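Local atomic coordinates of beta-N-acetylhexosaminidase (Streptomyces plicatus, PDB entry 1JAK), a protein that hydrolyses terminal beta-linked N-acetylhexosamine residues from glycoconjugates, as a family 20 glycoside hydrolase working by substrate-assisted catalysis. Residues T154-W159 with D425-G430; Y186-L191 with P467-L472; V364-L369 with A429-G434; E382-G387 with G434-A439. One frame throughout, in Å; residues are numbered along the deposited sequence.

Contact 1: T154-W159 with D425-G430. With SO4 (sulfate ion), chain B.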
# COMPACT_ATOMS: atom_id res chain seq x y z
N THR A 154 -18.04 0.41 5.17
CA THR A 154 -17.69 -0.62 4.19
C THR A 154 -16.88 0.07 3.09
O THR A 154 -17.04 1.27 2.86
CB THR A 154 -18.94 -1.26 3.55
OG1 THR A 154 -19.78 -0.23 3.01
CG2 THR A 154 -19.72 -2.07 4.59
N PRO A 155 -15.99 -0.67 2.41
CA PRO A 155 -15.16 -0.10 1.34
C PRO A 155 -15.79 0.03 -0.04
O PRO A 155 -16.60 -0.80 -0.46
CB PRO A 155 -13.96 -1.04 1.32
CG PRO A 155 -14.62 -2.36 1.57
CD PRO A 155 -15.57 -2.05 2.71
N ARG A 156 -15.40 1.08 -0.76
CA ARG A 156 -15.89 1.34 -2.11
C ARG A 156 -15.20 0.41 -3.12
O ARG A 156 -15.85 -0.16 -3.99
CB ARG A 156 -15.62 2.79 -2.48
CG ARG A 156 -16.07 3.18 -3.89
CD ARG A 156 -15.70 4.62 -4.20
NE ARG A 156 -16.23 5.03 -5.50
CZ ARG A 156 -15.99 6.21 -6.06
NH1 ARG A 156 -15.23 7.11 -5.45
NH2 ARG A 156 -16.54 6.51 -7.23
N TYR A 157 -13.88 0.28 -2.98
CA TYR A 157 -13.07 -0.55 -3.86
C TYR A 157 -12.34 -1.65 -3.09
O TYR A 157 -11.97 -1.45 -1.94
CB TYR A 157 -12.03 0.30 -4.59
CG TYR A 157 -12.62 1.28 -5.57
CD1 TYR A 157 -13.19 0.85 -6.76
CD2 TYR A 157 -12.60 2.66 -5.31
CE1 TYR A 157 -13.73 1.75 -7.68
CE2 TYR A 157 -13.14 3.57 -6.22
CZ TYR A 157 -13.70 3.10 -7.40
OH TYR A 157 -14.23 4.00 -8.30
N ALA A 158 -12.12 -2.78 -3.75
CA ALA A 158 -11.43 -3.91 -3.13
C ALA A 158 -9.92 -3.84 -3.29
O ALA A 158 -9.19 -4.53 -2.58
CB ALA A 158 -11.96 -5.22 -3.70
N TRP A 159 -9.44 -3.04 -4.24
CA TRP A 159 -8.01 -2.90 -4.44
C TRP A 159 -7.57 -1.54 -3.90
O TRP A 159 -7.75 -0.51 -4.54
CB TRP A 159 -7.64 -3.01 -5.93
CG TRP A 159 -6.16 -3.11 -6.16
CD1 TRP A 159 -5.23 -2.12 -6.01
CD2 TRP A 159 -5.42 -4.29 -6.50
NE1 TRP A 159 -3.97 -2.60 -6.23
CE2 TRP A 159 -4.05 -3.94 -6.54
CE3 TRP A 159 -5.78 -5.62 -6.79
CZ2 TRP A 159 -3.05 -4.86 -6.84
CZ3 TRP A 159 -4.78 -6.54 -7.09
CH2 TRP A 159 -3.43 -6.15 -7.11
N ASP A 425 -7.98 15.33 -4.80
CA ASP A 425 -9.12 15.83 -5.55
C ASP A 425 -9.51 15.24 -6.90
O ASP A 425 -9.48 15.93 -7.92
CB ASP A 425 -8.97 17.35 -5.67
CG ASP A 425 -10.30 18.08 -5.58
OD1 ASP A 425 -11.33 17.42 -5.30
OD2 ASP A 425 -10.31 19.31 -5.77
N TRP A 426 -9.90 13.97 -6.90
CA TRP A 426 -10.35 13.30 -8.11
C TRP A 426 -11.23 12.10 -7.76
O TRP A 426 -11.30 11.69 -6.60
CB TRP A 426 -9.18 12.88 -9.01
CG TRP A 426 -8.13 12.02 -8.38
CD1 TRP A 426 -7.20 12.39 -7.44
CD2 TRP A 426 -7.87 10.63 -8.67
NE1 TRP A 426 -6.39 11.33 -7.13
CE2 TRP A 426 -6.78 10.24 -7.86
CE3 TRP A 426 -8.46 9.69 -9.52
CZ2 TRP A 426 -6.26 8.94 -7.89
CZ3 TRP A 426 -7.94 8.40 -9.55
CH2 TRP A 426 -6.85 8.04 -8.74
N ASP A 427 -11.93 11.57 -8.77
CA ASP A 427 -12.84 10.44 -8.58
C ASP A 427 -12.42 9.27 -9.46
O ASP A 427 -12.48 9.35 -10.69
CB ASP A 427 -14.26 10.89 -8.93
CG ASP A 427 -15.30 9.80 -8.76
OD1 ASP A 427 -14.95 8.66 -8.39
OD2 ASP A 427 -16.50 10.09 -9.00
N PRO A 428 -12.00 8.15 -8.85
CA PRO A 428 -11.58 6.97 -9.62
C PRO A 428 -12.61 6.49 -10.65
O PRO A 428 -12.25 6.02 -11.72
CB PRO A 428 -11.31 5.93 -8.55
CG PRO A 428 -10.83 6.75 -7.39
CD PRO A 428 -11.79 7.93 -7.40
N ALA A 429 -13.89 6.62 -10.31
CA ALA A 429 -14.97 6.17 -11.19
C ALA A 429 -15.11 6.92 -12.51
O ALA A 429 -15.56 6.34 -13.50
CB ALA A 429 -16.30 6.21 -10.43
N GLY A 430 -14.75 8.20 -12.52
CA GLY A 430 -14.87 8.97 -13.75
C GLY A 430 -13.55 9.60 -14.15
O GLY A 430 -13.51 10.64 -14.80
S SO4 B . -18.52 3.20 -8.04
O1 SO4 B . -18.07 2.54 -9.28
O2 SO4 B . -18.62 4.66 -8.26
O3 SO4 B . -19.84 2.67 -7.65
O4 SO4 B . -17.55 2.93 -6.95
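R156 and Y157 face D427, P428 and A429 across two loops whose backbones stay well apart, the nearest pair of CA atoms being Y157 and P428 at 9.6 Å, and side chains fill the interval. R156 spans it fully extended, with CG anti to the backbone N (chi1 179°). Its NH2 lies 2.9 Å from OD1 of D427 and closes a salt bridge on the syn lone pair of that oxygen, while NH1 adds a weak bond to the same atom. The two planar groups are turned 50° apart. OD1 also takes the backbone N of A429 at 3.0 Å, coming from above the carboxylate plane; this is an Asx turn, which fixes the carboxylate that receives the arginine. The loop of R156 leads into strand 159-165 of the catalytic alpha/beta barrel and that of D427 precedes strand 440-447, its neighbour in the sheet. A sulfate ion, probably from the crystallisation liquor, sits at the guanidinium edge and takes NE on its O4 at 2.9 Å and NH2 on its O2 at 3.0 Å, both nearly straight. Y157 OH lies over one guanidinium face, offset toward the rim, and Y157 CE2 packs on CB of P428 at 3.8 Å.

Contact 2: Y186-L191 with P467-L472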
# COMPACT_ATOMS: atom_id res chain seq x y z
N TYR A 186 -4.56 3.33 7.48
CA TYR A 186 -5.60 3.83 6.59
C TYR A 186 -6.41 2.81 5.80
O TYR A 186 -7.00 3.13 4.77
CB TYR A 186 -4.97 4.89 5.68
CG TYR A 186 -4.19 5.89 6.50
CD1 TYR A 186 -4.85 6.76 7.38
CD2 TYR A 186 -2.80 5.89 6.50
CE1 TYR A 186 -4.13 7.58 8.25
CE2 TYR A 186 -2.07 6.71 7.37
CZ TYR A 186 -2.75 7.55 8.24
OH TYR A 186 -2.04 8.33 9.13
N LYS A 187 -6.43 1.58 6.30
CA LYS A 187 -7.20 0.51 5.70
C LYS A 187 -6.78 0.02 4.32
O LYS A 187 -7.60 -0.53 3.58
CB LYS A 187 -8.69 0.89 5.71
CG LYS A 187 -9.22 1.25 7.11
CD LYS A 187 -10.74 1.48 7.10
CE LYS A 187 -11.28 1.81 8.49
NZ LYS A 187 -10.93 3.19 8.95
N TYR A 188 -5.52 0.23 3.96
CA TYR A 188 -5.02 -0.28 2.69
C TYR A 188 -5.10 -1.79 2.89
O TYR A 188 -4.97 -2.27 4.02
CB TYR A 188 -3.55 0.11 2.48
CG TYR A 188 -3.34 1.49 1.92
CD1 TYR A 188 -3.45 1.73 0.55
CD2 TYR A 188 -3.01 2.56 2.75
CE1 TYR A 188 -3.24 3.00 0.02
CE2 TYR A 188 -2.79 3.84 2.23
CZ TYR A 188 -2.91 4.05 0.86
OH TYR A 188 -2.68 5.30 0.34
N ASN A 189 -5.31 -2.56 1.82
CA ASN A 189 -5.38 -4.01 1.97
C ASN A 189 -4.42 -4.79 1.09
O ASN A 189 -4.41 -6.02 1.09
CB ASN A 189 -6.82 -4.50 1.77
CG ASN A 189 -7.34 -4.28 0.35
OD1 ASN A 189 -6.64 -3.75 -0.51
ND2 ASN A 189 -8.58 -4.70 0.12
N LYS A 190 -3.59 -4.07 0.34
CA LYS A 190 -2.60 -4.73 -0.50
C LYS A 190 -1.28 -3.99 -0.42
O LYS A 190 -1.25 -2.76 -0.32
CB LYS A 190 -3.11 -4.79 -1.95
CG LYS A 190 -4.27 -5.77 -2.09
CD LYS A 190 -4.94 -5.72 -3.45
CE LYS A 190 -6.03 -6.78 -3.56
NZ LYS A 190 -7.18 -6.57 -2.64
N LEU A 191 -0.19 -4.76 -0.40
CA LEU A 191 1.15 -4.19 -0.34
C LEU A 191 1.90 -4.68 -1.56
O LEU A 191 2.22 -5.87 -1.67
CB LEU A 191 1.89 -4.63 0.93
CG LEU A 191 3.33 -4.10 1.04
CD1 LEU A 191 3.29 -2.60 1.31
CD2 LEU A 191 4.08 -4.82 2.14
N PRO A 467 -2.77 9.09 3.34
CA PRO A 467 -4.15 8.90 3.82
C PRO A 467 -5.19 9.24 2.75
O PRO A 467 -6.25 8.61 2.68
CB PRO A 467 -4.25 9.85 5.02
CG PRO A 467 -2.83 9.97 5.49
CD PRO A 467 -2.05 10.05 4.20
N GLY A 468 -4.88 10.24 1.93
CA GLY A 468 -5.80 10.66 0.89
C GLY A 468 -6.08 9.59 -0.15
O GLY A 468 -7.23 9.41 -0.55
N VAL A 469 -5.05 8.88 -0.59
CA VAL A 469 -5.24 7.83 -1.58
C VAL A 469 -6.04 6.68 -0.96
O VAL A 469 -6.83 6.02 -1.64
CB VAL A 469 -3.90 7.32 -2.12
CG1 VAL A 469 -4.14 6.30 -3.23
CG2 VAL A 469 -3.07 8.49 -2.63
N ALA A 470 -5.83 6.45 0.33
CA ALA A 470 -6.56 5.40 1.03
C ALA A 470 -8.04 5.76 1.03
O ALA A 470 -8.90 4.90 0.85
CB ALA A 470 -6.05 5.27 2.46
N GLU A 471 -8.34 7.04 1.23
CA GLU A 471 -9.73 7.49 1.24
C GLU A 471 -10.38 7.28 -0.13
O GLU A 471 -11.52 6.84 -0.22
CB GLU A 471 -9.85 8.96 1.64
CG GLU A 471 -11.28 9.48 1.53
CD GLU A 471 -11.60 10.57 2.54
OE1 GLU A 471 -11.23 10.41 3.72
OE2 GLU A 471 -12.24 11.58 2.16
N LEU A 472 -9.64 7.59 -1.19
CA LEU A 472 -10.18 7.41 -2.54
C LEU A 472 -10.54 5.94 -2.75
O LEU A 472 -11.52 5.62 -3.42
CB LEU A 472 -9.17 7.86 -3.59
CG LEU A 472 -8.84 9.35 -3.60
CD1 LEU A 472 -7.83 9.64 -4.71
CD2 LEU A 472 -10.10 10.16 -3.82
O HOH W 1 -8.22 2.28 2.12
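Y186 starts its contact with the helix of P467-L472 at CB, which presses on CB of A470 at 3.4 Å. From there CG, anti to the carbonyl carbon (chi1 -50°), takes the ring alongside P467, the two side chains pointing the same way. CG nears CA of P467, CD1 meets its CB, and CE1 touches both CB and CG. Further out, CE2 and CZ lie against P467 CG, with CZ at 3.7 Å. The proline CG thus stands over one face of the ring, 3.8 Å from the centroid and 16° off the normal, a CH-pi contact. The OH at the tip is hydrogen-bonded to NE1 of W496. Helix 465-474 lies on the outside of the catalytic alpha/beta barrel, and Y186-N189 lead into barrel strand 190-194, so the tyrosines join a strand entrance to an outer helix. A470 CB, already against Y186 CB, sits over a face of the Y188 ring, 4.0 Å from its centroid, in a second CH-pi contact. Y188 OH reaches CB of V469 at 3.4 Å and is hydrogen-bonded to the carbonyl O of L466, just before P467. A water lies 3.0 Å from Y186 O and also 3.0 Å from A470 O, in position to donate to either, and so links the turn to the helix backbone.

Contact 3: V364-L369 with A429-G434. With IFG ((2R,3R,4S,5R)-2-acetamido-3,4-dihydroxy-5-hydroxymethyl-piperidine), chain F.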
# COMPACT_ATOMS: atom_id res chain seq x y z
N VAL A 364 -4.37 -4.31 -15.00
CA VAL A 364 -3.28 -3.43 -15.40
C VAL A 364 -3.29 -2.21 -14.49
O VAL A 364 -4.35 -1.74 -14.07
CB VAL A 364 -3.38 -2.98 -16.88
CG1 VAL A 364 -3.16 -4.18 -17.79
CG2 VAL A 364 -4.72 -2.31 -17.16
N GLN A 365 -2.09 -1.73 -14.16
CA GLN A 365 -1.95 -0.59 -13.28
C GLN A 365 -1.64 0.66 -14.09
O GLN A 365 -0.54 0.79 -14.65
CB GLN A 365 -0.85 -0.85 -12.26
CG GLN A 365 -0.83 0.16 -11.12
CD GLN A 365 0.19 -0.17 -10.05
OE1 GLN A 365 0.70 -1.30 -9.97
NE2 GLN A 365 0.49 0.81 -9.21
N TYR A 366 -2.60 1.57 -14.15
CA TYR A 366 -2.46 2.81 -14.90
C TYR A 366 -1.70 3.89 -14.14
O TYR A 366 -2.15 4.35 -13.09
CB TYR A 366 -3.85 3.35 -15.26
CG TYR A 366 -3.79 4.58 -16.12
CD1 TYR A 366 -3.48 4.49 -17.48
CD2 TYR A 366 -4.04 5.84 -15.59
CE1 TYR A 366 -3.41 5.62 -18.28
CE2 TYR A 366 -3.98 6.99 -16.38
CZ TYR A 366 -3.66 6.87 -17.72
OH TYR A 366 -3.60 7.99 -18.51
N TRP A 367 -0.56 4.30 -14.68
CA TRP A 367 0.24 5.34 -14.05
C TRP A 367 0.38 6.57 -14.95
O TRP A 367 1.35 7.33 -14.83
CB TRP A 367 1.62 4.79 -13.65
CG TRP A 367 2.44 4.21 -14.77
CD1 TRP A 367 2.20 3.06 -15.47
CD2 TRP A 367 3.67 4.75 -15.29
NE1 TRP A 367 3.21 2.84 -16.38
CE2 TRP A 367 4.12 3.86 -16.29
CE3 TRP A 367 4.43 5.89 -15.00
CZ2 TRP A 367 5.30 4.08 -17.01
CZ3 TRP A 367 5.61 6.10 -15.71
CH2 TRP A 367 6.03 5.20 -16.71
N GLY A 368 -0.60 6.76 -15.83
CA GLY A 368 -0.60 7.90 -16.73
C GLY A 368 -0.88 9.20 -16.01
O GLY A 368 -1.04 9.23 -14.79
N LEU A 369 -0.95 10.29 -16.77
CA LEU A 369 -1.17 11.62 -16.21
C LEU A 369 -2.28 12.36 -16.94
O LEU A 369 -2.79 11.87 -17.95
CB LEU A 369 0.12 12.45 -16.31
CG LEU A 369 1.43 11.96 -15.67
CD1 LEU A 369 1.93 10.69 -16.36
CD2 LEU A 369 2.48 13.05 -15.80
N ALA A 429 -13.89 6.62 -10.31
CA ALA A 429 -14.97 6.17 -11.19
C ALA A 429 -15.11 6.92 -12.51
O ALA A 429 -15.56 6.34 -13.50
CB ALA A 429 -16.30 6.21 -10.43
N GLY A 430 -14.75 8.20 -12.52
CA GLY A 430 -14.87 8.97 -13.75
C GLY A 430 -13.55 9.60 -14.15
O GLY A 430 -13.51 10.64 -14.80
N TYR A 431 -12.46 8.94 -13.77
CA TYR A 431 -11.12 9.44 -14.05
C TYR A 431 -10.64 9.24 -15.48
O TYR A 431 -10.30 10.21 -16.17
CB TYR A 431 -10.12 8.79 -13.09
CG TYR A 431 -8.70 9.19 -13.38
CD1 TYR A 431 -8.22 10.45 -13.04
CD2 TYR A 431 -7.84 8.32 -14.06
CE1 TYR A 431 -6.93 10.85 -13.36
CE2 TYR A 431 -6.55 8.71 -14.39
CZ TYR A 431 -6.10 9.97 -14.04
OH TYR A 431 -4.84 10.36 -14.39
N LEU A 432 -10.58 7.99 -15.93
CA LEU A 432 -10.10 7.69 -17.28
C LEU A 432 -11.25 7.78 -18.29
O LEU A 432 -12.20 7.01 -18.23
CB LEU A 432 -9.49 6.29 -17.32
CG LEU A 432 -8.67 5.92 -18.56
CD1 LEU A 432 -7.44 6.82 -18.64
CD2 LEU A 432 -8.26 4.46 -18.49
N PRO A 433 -11.16 8.74 -19.23
CA PRO A 433 -12.19 8.93 -20.24
C PRO A 433 -12.58 7.65 -20.97
O PRO A 433 -11.73 6.92 -21.47
CB PRO A 433 -11.56 9.95 -21.19
CG PRO A 433 -10.69 10.75 -20.28
CD PRO A 433 -10.05 9.68 -19.43
N GLY A 434 -13.88 7.38 -21.02
CA GLY A 434 -14.38 6.20 -21.71
C GLY A 434 -14.25 4.87 -21.00
O GLY A 434 -14.73 3.85 -21.49
N1 IFG F . 8.66 5.50 -13.60
C2 IFG F . 9.18 4.14 -13.32
C3 IFG F . 9.61 3.88 -11.82
C4 IFG F . 10.31 5.09 -11.15
C5 IFG F . 9.43 6.32 -11.34
C6 IFG F . 9.94 7.61 -10.69
C7 IFG F . 6.89 3.25 -13.27
C8 IFG F . 5.80 2.26 -13.59
C9 IFG F . 9.16 6.64 -12.81
N2 IFG F . 8.18 3.13 -13.72
O7 IFG F . 6.57 4.21 -12.59
O3 IFG F . 10.47 2.75 -11.76
O4 IFG F . 11.56 5.31 -11.80
O6 IFG F . 8.89 8.53 -10.47
O HOH W 2 -4.67 10.17 -17.24
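A water is gripped by Y366 OH, L369 O and Y431 OH. It donates to L369 O at 2.6 Å and to Y431 OH at 2.9 Å; its distance to Y366 OH is 2.7 Å, and it lies in the plane of the Y366 ring, at the edge. The two tyrosines cross at about a right angle. CE2 of Y366 comes to the edge of the Y431 ring, near its plane, and meets CE2 of Y431 at 3.7 Å. L432 takes one face of Y366: its CD1 stands 4.2 Å from the ring centroid, offset toward the rim, in a CH-pi contact. The opposite face carries the backbone N of G368 over its centre. W367 belongs to the inhibitor pocket; with CG between the backbone N and the carbonyl carbon (chi1 58°), its ring receives the acetamido methyl C8 of the azasugar over one face, 3.6 Å from CE2. Strand 363-366 of the barrel faces the outer loop through Y366, and W367, just past its end, faces the pocket. Around Y366 and L432, K377 and V380 of helix 374-385 close one flank, while L390 and L392 of strand 389-392 lie beside L432 and Y366 respectively.

Contact 4: E382-G387 with G434-A439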
# COMPACT_ATOMS: atom_id res chain seq x y z
N GLU A 382 -9.88 0.71 -23.47
CA GLU A 382 -10.32 -0.40 -24.30
C GLU A 382 -10.07 -1.72 -23.58
O GLU A 382 -10.90 -2.62 -23.63
CB GLU A 382 -9.58 -0.39 -25.64
CG GLU A 382 -10.33 -1.12 -26.74
CD GLU A 382 -11.68 -0.47 -27.02
OE1 GLU A 382 -11.69 0.70 -27.44
OE2 GLU A 382 -12.72 -1.14 -26.81
N ALA A 383 -8.93 -1.83 -22.90
CA ALA A 383 -8.62 -3.04 -22.16
C ALA A 383 -9.68 -3.21 -21.08
O ALA A 383 -10.12 -4.33 -20.81
CB ALA A 383 -7.23 -2.94 -21.53
N ALA A 384 -10.09 -2.11 -20.46
CA ALA A 384 -11.11 -2.15 -19.42
C ALA A 384 -12.41 -2.67 -20.02
O ALA A 384 -13.09 -3.50 -19.41
CB ALA A 384 -11.32 -0.75 -18.83
N ARG A 385 -12.75 -2.19 -21.21
CA ARG A 385 -13.97 -2.65 -21.86
C ARG A 385 -13.88 -4.15 -22.15
O ARG A 385 -14.90 -4.85 -22.14
CB ARG A 385 -14.21 -1.89 -23.17
CG ARG A 385 -14.97 -0.58 -23.01
CD ARG A 385 -15.32 0.03 -24.37
NE ARG A 385 -14.17 0.61 -25.04
CZ ARG A 385 -13.65 1.80 -24.75
NH1 ARG A 385 -14.20 2.55 -23.80
NH2 ARG A 385 -12.59 2.25 -25.41
N ASN A 386 -12.67 -4.63 -22.41
CA ASN A 386 -12.47 -6.04 -22.72
C ASN A 386 -12.40 -6.95 -21.49
O ASN A 386 -12.13 -8.15 -21.62
CB ASN A 386 -11.21 -6.23 -23.57
CG ASN A 386 -11.38 -5.70 -24.98
OD1 ASN A 386 -12.48 -5.68 -25.52
ND2 ASN A 386 -10.28 -5.27 -25.59
N GLY A 387 -12.63 -6.38 -20.31
CA GLY A 387 -12.61 -7.18 -19.10
C GLY A 387 -11.38 -7.08 -18.22
O GLY A 387 -11.32 -7.71 -17.16
N GLY A 434 -13.88 7.38 -21.02
CA GLY A 434 -14.38 6.20 -21.71
C GLY A 434 -14.25 4.87 -21.00
O GLY A 434 -14.73 3.85 -21.49
N ALA A 435 -13.60 4.85 -19.84
CA ALA A 435 -13.43 3.61 -19.10
C ALA A 435 -14.66 3.29 -18.26
O ALA A 435 -15.14 4.14 -17.51
CB ALA A 435 -12.19 3.69 -18.21
N PRO A 436 -15.19 2.06 -18.38
CA PRO A 436 -16.37 1.64 -17.61
C PRO A 436 -16.03 1.68 -16.13
O PRO A 436 -15.03 1.10 -15.70
CB PRO A 436 -16.62 0.22 -18.11
CG PRO A 436 -16.04 0.22 -19.49
CD PRO A 436 -14.76 0.99 -19.30
N ALA A 437 -16.87 2.34 -15.34
CA ALA A 437 -16.64 2.45 -13.90
C ALA A 437 -16.48 1.09 -13.22
O ALA A 437 -15.70 0.95 -12.28
CB ALA A 437 -17.78 3.23 -13.25
N ASP A 438 -17.22 0.10 -13.71
CA ASP A 438 -17.17 -1.24 -13.15
C ASP A 438 -15.84 -1.96 -13.38
O ASP A 438 -15.59 -3.01 -12.78
CB ASP A 438 -18.31 -2.08 -13.72
CG ASP A 438 -18.42 -1.97 -15.22
OD1 ASP A 438 -18.76 -0.86 -15.71
OD2 ASP A 438 -18.17 -2.97 -15.92
N ALA A 439 -14.99 -1.40 -14.23
CA ALA A 439 -13.69 -2.01 -14.51
C ALA A 439 -12.62 -1.53 -13.54
O ALA A 439 -11.55 -2.12 -13.45
CB ALA A 439 -13.27 -1.71 -15.94
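R385 sets CG anti to the carbonyl carbon (chi1 -86°), which lays it against CG of P436 at 3.8 Å, and a bend at chi3 (-74°) then turns NE away from the extended path. The side chains of R385 and P436 cross at about a right angle, so the arginine's aliphatic part rests on the proline ring while its charged end goes elsewhere. One turn back along the helix, E382 takes that end side-on: NH2 bonds to E382 OE1 at 2.7 Å in a salt bridge, and NE bonds to OE2 at 2.9 Å. Both bonds are nearly straight and lie close to the guanidinium plane, yet each meets its oxygen from above the carboxylate plane. Gripped by two bonds, the guanidinium has its rotation fixed, and its NH1 edge is brought up to the carbonyl O of G434, although the angle there is too poor for a hydrogen bond. This is the C-terminal end of helix 374-385, an outer helix of the catalytic alpha/beta barrel, closed at G387 by a Schellman motif with positive phi. The opposing loop runs on into strand 440-447 through a short 3-10 turn, in which the N of A439 bonds to P436 O. Deeper in, A384 points its CB at that turn and meets CB of A439 at 3.6 Å and CD of P436 at 3.9 Å. These small groups let the backbones come close, with the CA atoms of A384 and A439 5.5 Å apart. A439 is also joined to L390 of strand 389-392 by a backbone hydrogen bond.

How the contacts relate
Contacts 1, 3 and 4 follow one another along the loop between helix 420-424 and strand 440-447: contacts 1 and 3 share A429 and G430, and contacts 3 and 4 share G434. Contacts 3 and 4, centres about 10 Å apart, are joined by strand 363-366 leading to helix 374-385. W426 CE3 packs on Y431 CD1 at 3.6 Å, linking contacts 1 and 3. Contact 2, about 10 Å from contact 1 between centres, meets it where A158 O probably accepts hydrogen bonds from N189 ND2 and K190 NZ; its centre is about 23 Å from that of contact 4. Of the four, contact 3 alone holds a residue of the inhibitor pocket, W367.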